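Local atomic coordinates of mitochondrial antiviral signaling protein (MAVS) (Equus caballus, PDB entry 4O9L), a protein that probably relays antiviral innate immune signals at mitochondria by assembling into prion-like filaments through its caspase recruitment domain. Residues Q42-L45 with R46-E50; C36-T39 with S40-D43. The protein carries 1 engineered substitution. All coordinates share one frame; numbering follows the deposited sequence.

Overall arrangement
Both interactions are local contacts at the start of helix 39-66 in a caspase recruitment domain, a helical fold of the death-domain clan. Coming from the N terminus, the chain leaves helix 27-30 and runs through a loop into C36-T39, where interaction 2 closes the turn into the helix by capping its first residues. Interaction 1 follows directly, one turn further along, and joins Q42-L45 to R46-E50. The two overlap rather than nest: Q42 and D43 end interaction 2 and begin interaction 1. L37 CD1 and L45 CD1 pack 3.9 Å apart, so the loop and the helix meet on their hydrophobic side as well.

Interaction 1. Residues Q42-L45 with R46-E50; sequences QDRL and RATYE
The carbonyl oxygen of R44 is gripped twice by T48, an instance of how a helical threonine can return its hydroxyl to the preceding turn. T48 N donates to R44 O over 2.8 Å, and T48 OG1 donates to the same R44 O over 2.7 Å from the opposite face of the carbonyl plane, 41° out of it. The hydroxyl can do this because OG1 stands beside its own backbone N (chi1 -56°). Water 2 then donates to T48 OG1 and accepts from R44 NH1, in the plane of that guanidinium; the same NH1 also forms a salt bridge with E60.

On another side of the helix, D43 and R46 run side by side. R46 NH1 reaches D43 OD1 at 2.7 Å in a salt bridge whose hydrogen bond is bent and weak, the carboxylate and guanidinium planes standing 80° apart. Water 1 completes the link, donating to D43 OD1 and accepting from R46 NH2. A bend at chi3 of R46 brings its guanidinium back over Q42 O, which lies 3.7 Å above one face, near its rim.

Within the domain, L45 faces L31, L37 and L61, while R46 and Y49 rest on L28 of helix 27-30.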
# COMPACT_ATOMS: atom_id res chain seq x y z
N GLN A 42 0.69 9.58 -7.95
CA GLN A 42 -0.50 9.03 -8.58
C GLN A 42 -0.28 8.91 -10.07
O GLN A 42 -0.52 7.85 -10.66
CB GLN A 42 -1.71 9.93 -8.32
CG GLN A 42 -2.09 10.08 -6.86
CD GLN A 42 -2.95 8.94 -6.36
OE1 GLN A 42 -3.21 7.98 -7.10
NE2 GLN A 42 -3.41 9.03 -5.11
N ASP A 43 0.19 10.00 -10.68
CA ASP A 43 0.42 10.05 -12.12
C ASP A 43 1.36 8.95 -12.56
O ASP A 43 1.08 8.22 -13.50
CB ASP A 43 0.99 11.42 -12.53
CG ASP A 43 -0.05 12.53 -12.47
OD1 ASP A 43 -1.26 12.21 -12.42
OD2 ASP A 43 0.35 13.71 -12.50
N ARG A 44 2.49 8.84 -11.86
CA ARG A 44 3.51 7.85 -12.18
C ARG A 44 3.01 6.41 -11.99
O ARG A 44 3.29 5.53 -12.82
CB ARG A 44 4.75 8.08 -11.32
CG ARG A 44 5.81 7.03 -11.51
CD ARG A 44 7.07 7.35 -10.71
NE ARG A 44 6.83 7.39 -9.26
CZ ARG A 44 6.78 6.32 -8.47
NH1 ARG A 44 6.94 5.10 -8.97
NH2 ARG A 44 6.56 6.47 -7.17
N LEU A 45 2.27 6.16 -10.92
CA LEU A 45 1.77 4.82 -10.66
C LEU A 45 0.67 4.38 -11.65
O LEU A 45 0.61 3.21 -12.03
CB LEU A 45 1.33 4.67 -9.19
CG LEU A 45 2.48 4.66 -8.19
CD1 LEU A 45 1.96 4.88 -6.76
CD2 LEU A 45 3.28 3.35 -8.26
N ARG A 46 -0.20 5.30 -12.08
CA ARG A 46 -1.17 4.96 -13.12
C ARG A 46 -0.47 4.60 -14.44
O ARG A 46 -0.87 3.64 -15.12
CB ARG A 46 -2.19 6.08 -13.35
CG ARG A 46 -3.24 6.18 -12.24
CD ARG A 46 -4.40 7.11 -12.63
NE ARG A 46 -3.93 8.35 -13.25
CZ ARG A 46 -3.68 9.48 -12.59
NH1 ARG A 46 -3.27 10.55 -13.25
NH2 ARG A 46 -3.83 9.54 -11.28
N ALA A 47 0.58 5.34 -14.77
CA ALA A 47 1.34 5.07 -15.99
C ALA A 47 2.15 3.77 -15.85
O ALA A 47 2.31 3.02 -16.81
CB ALA A 47 2.25 6.24 -16.33
N THR A 48 2.65 3.50 -14.64
CA THR A 48 3.34 2.24 -14.37
C THR A 48 2.38 1.05 -14.54
O THR A 48 2.73 0.03 -15.16
CB THR A 48 3.91 2.21 -12.94
OG1 THR A 48 4.79 3.32 -12.75
CG2 THR A 48 4.68 0.92 -12.68
N TYR A 49 1.18 1.18 -13.98
CA TYR A 49 0.16 0.16 -14.13
C TYR A 49 -0.09 -0.17 -15.59
O TYR A 49 -0.10 -1.34 -15.98
CB TYR A 49 -1.16 0.60 -13.46
CG TYR A 49 -2.24 -0.46 -13.57
CD1 TYR A 49 -2.37 -1.45 -12.60
CD2 TYR A 49 -3.12 -0.48 -14.65
CE1 TYR A 49 -3.34 -2.43 -12.70
CE2 TYR A 49 -4.09 -1.45 -14.76
CZ TYR A 49 -4.21 -2.42 -13.78
OH TYR A 49 -5.18 -3.39 -13.90
N GLU A 50 -0.29 0.86 -16.41
CA GLU A 50 -0.63 0.64 -17.81
C GLU A 50 0.42 -0.22 -18.51
O GLU A 50 0.08 -1.13 -19.27
CB GLU A 50 -0.80 1.97 -18.55
CG GLU A 50 -1.11 1.79 -20.04
CD GLU A 50 -1.31 3.12 -20.75
OE1 GLU A 50 -2.07 3.96 -20.24
OE2 GLU A 50 -0.70 3.32 -21.83
O HOH W 1 -3.42 12.33 -10.35
O HOH W 2 7.19 3.81 -11.56

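Interaction 2. Residues C36-T39 with S40-D43; sequences CLTT and SDQD
The carboxylate of D41 is the flat group of this contact: T38 N donates to it from above its plane, while T38 OG1 lies close to it but takes its bond from the backbone N of D41. The bond from T38 N to D41 OD2 spans 3.0 Å, nearly straight at 172° but arriving 47° out of the carboxylate plane. In return D41 N donates to T38 OG1, also over 3.0 Å. This reciprocal pair is a capping box, with T38 as N-cap of helix 39-66. T38 OG1 sits between its own backbone N and carbonyl carbon (chi1 59°), a position that turns it toward the first turn of the helix.

L37 lies across D41 at a slant, L37 CB 3.9 Å from D41 CB. Q42 NE2 lies 3.9 Å from L37 CB and donates to L31 O, and water 3 donates to L37 O. Water 4 joins T39 OG1 to S40 N.

Chemically, T38 OG1 serves D41 N, a first-turn amide with no carbonyl of a preceding turn to use, and the carboxylate of D41 serves the N-cap amide of T38. The negative charge of D41 near the helix N terminus is probably stabilised by the helix dipole, and its salt bridge with R68 should help further.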
# COMPACT_ATOMS: atom_id res chain seq x y z
N CYS A 36 -1.85 9.65 1.08
CA CYS A 36 -0.46 9.95 1.39
C CYS A 36 0.37 10.09 0.14
O CYS A 36 1.46 10.65 0.19
CB CYS A 36 0.16 8.89 2.31
SG CYS A 36 0.30 7.25 1.55
N LEU A 37 -0.14 9.59 -0.99
CA LEU A 37 0.55 9.74 -2.27
C LEU A 37 0.41 11.16 -2.80
O LEU A 37 -0.63 11.81 -2.61
CB LEU A 37 0.01 8.73 -3.30
CG LEU A 37 0.18 7.26 -2.90
CD1 LEU A 37 -0.39 6.32 -3.96
CD2 LEU A 37 1.67 6.97 -2.69
N THR A 38 1.44 11.67 -3.47
CA THR A 38 1.36 12.97 -4.13
C THR A 38 0.68 12.81 -5.48
O THR A 38 0.56 11.69 -5.99
CB THR A 38 2.74 13.61 -4.30
OG1 THR A 38 3.56 12.74 -5.09
CG2 THR A 38 3.39 13.82 -2.93
N THR A 39 0.23 13.92 -6.07
CA THR A 39 -0.38 13.87 -7.39
C THR A 39 0.62 13.31 -8.40
O THR A 39 0.24 12.55 -9.29
CB THR A 39 -0.85 15.25 -7.87
OG1 THR A 39 0.15 16.23 -7.54
CG2 THR A 39 -2.16 15.63 -7.19
N SER A 40 1.88 13.67 -8.23
CA SER A 40 2.97 13.13 -9.03
C SER A 40 3.12 11.61 -8.86
O SER A 40 3.32 10.89 -9.85
CB SER A 40 4.29 13.83 -8.69
OG SER A 40 5.38 13.15 -9.29
N ASP A 41 3.04 11.14 -7.61
CA ASP A 41 3.04 9.71 -7.33
C ASP A 41 1.89 9.02 -8.08
O ASP A 41 2.09 7.99 -8.74
CB ASP A 41 2.83 9.45 -5.83
CG ASP A 41 4.02 9.83 -4.97
OD1 ASP A 41 5.14 10.02 -5.51
OD2 ASP A 41 3.82 9.93 -3.74
N GLN A 42 0.69 9.58 -7.95
CA GLN A 42 -0.50 9.03 -8.58
C GLN A 42 -0.28 8.91 -10.07
O GLN A 42 -0.52 7.85 -10.66
CB GLN A 42 -1.71 9.93 -8.32
CG GLN A 42 -2.09 10.08 -6.86
CD GLN A 42 -2.95 8.94 -6.36
OE1 GLN A 42 -3.21 7.98 -7.10
NE2 GLN A 42 -3.41 9.03 -5.11
N ASP A 43 0.19 10.00 -10.68
CA ASP A 43 0.42 10.05 -12.12
C ASP A 43 1.36 8.95 -12.56
O ASP A 43 1.08 8.22 -13.50
CB ASP A 43 0.99 11.42 -12.53
CG ASP A 43 -0.05 12.53 -12.47
OD1 ASP A 43 -1.26 12.21 -12.42
OD2 ASP A 43 0.35 13.71 -12.50
O HOH W 3 -2.97 10.93 -3.50
O HOH W 4 2.68 16.11 -6.66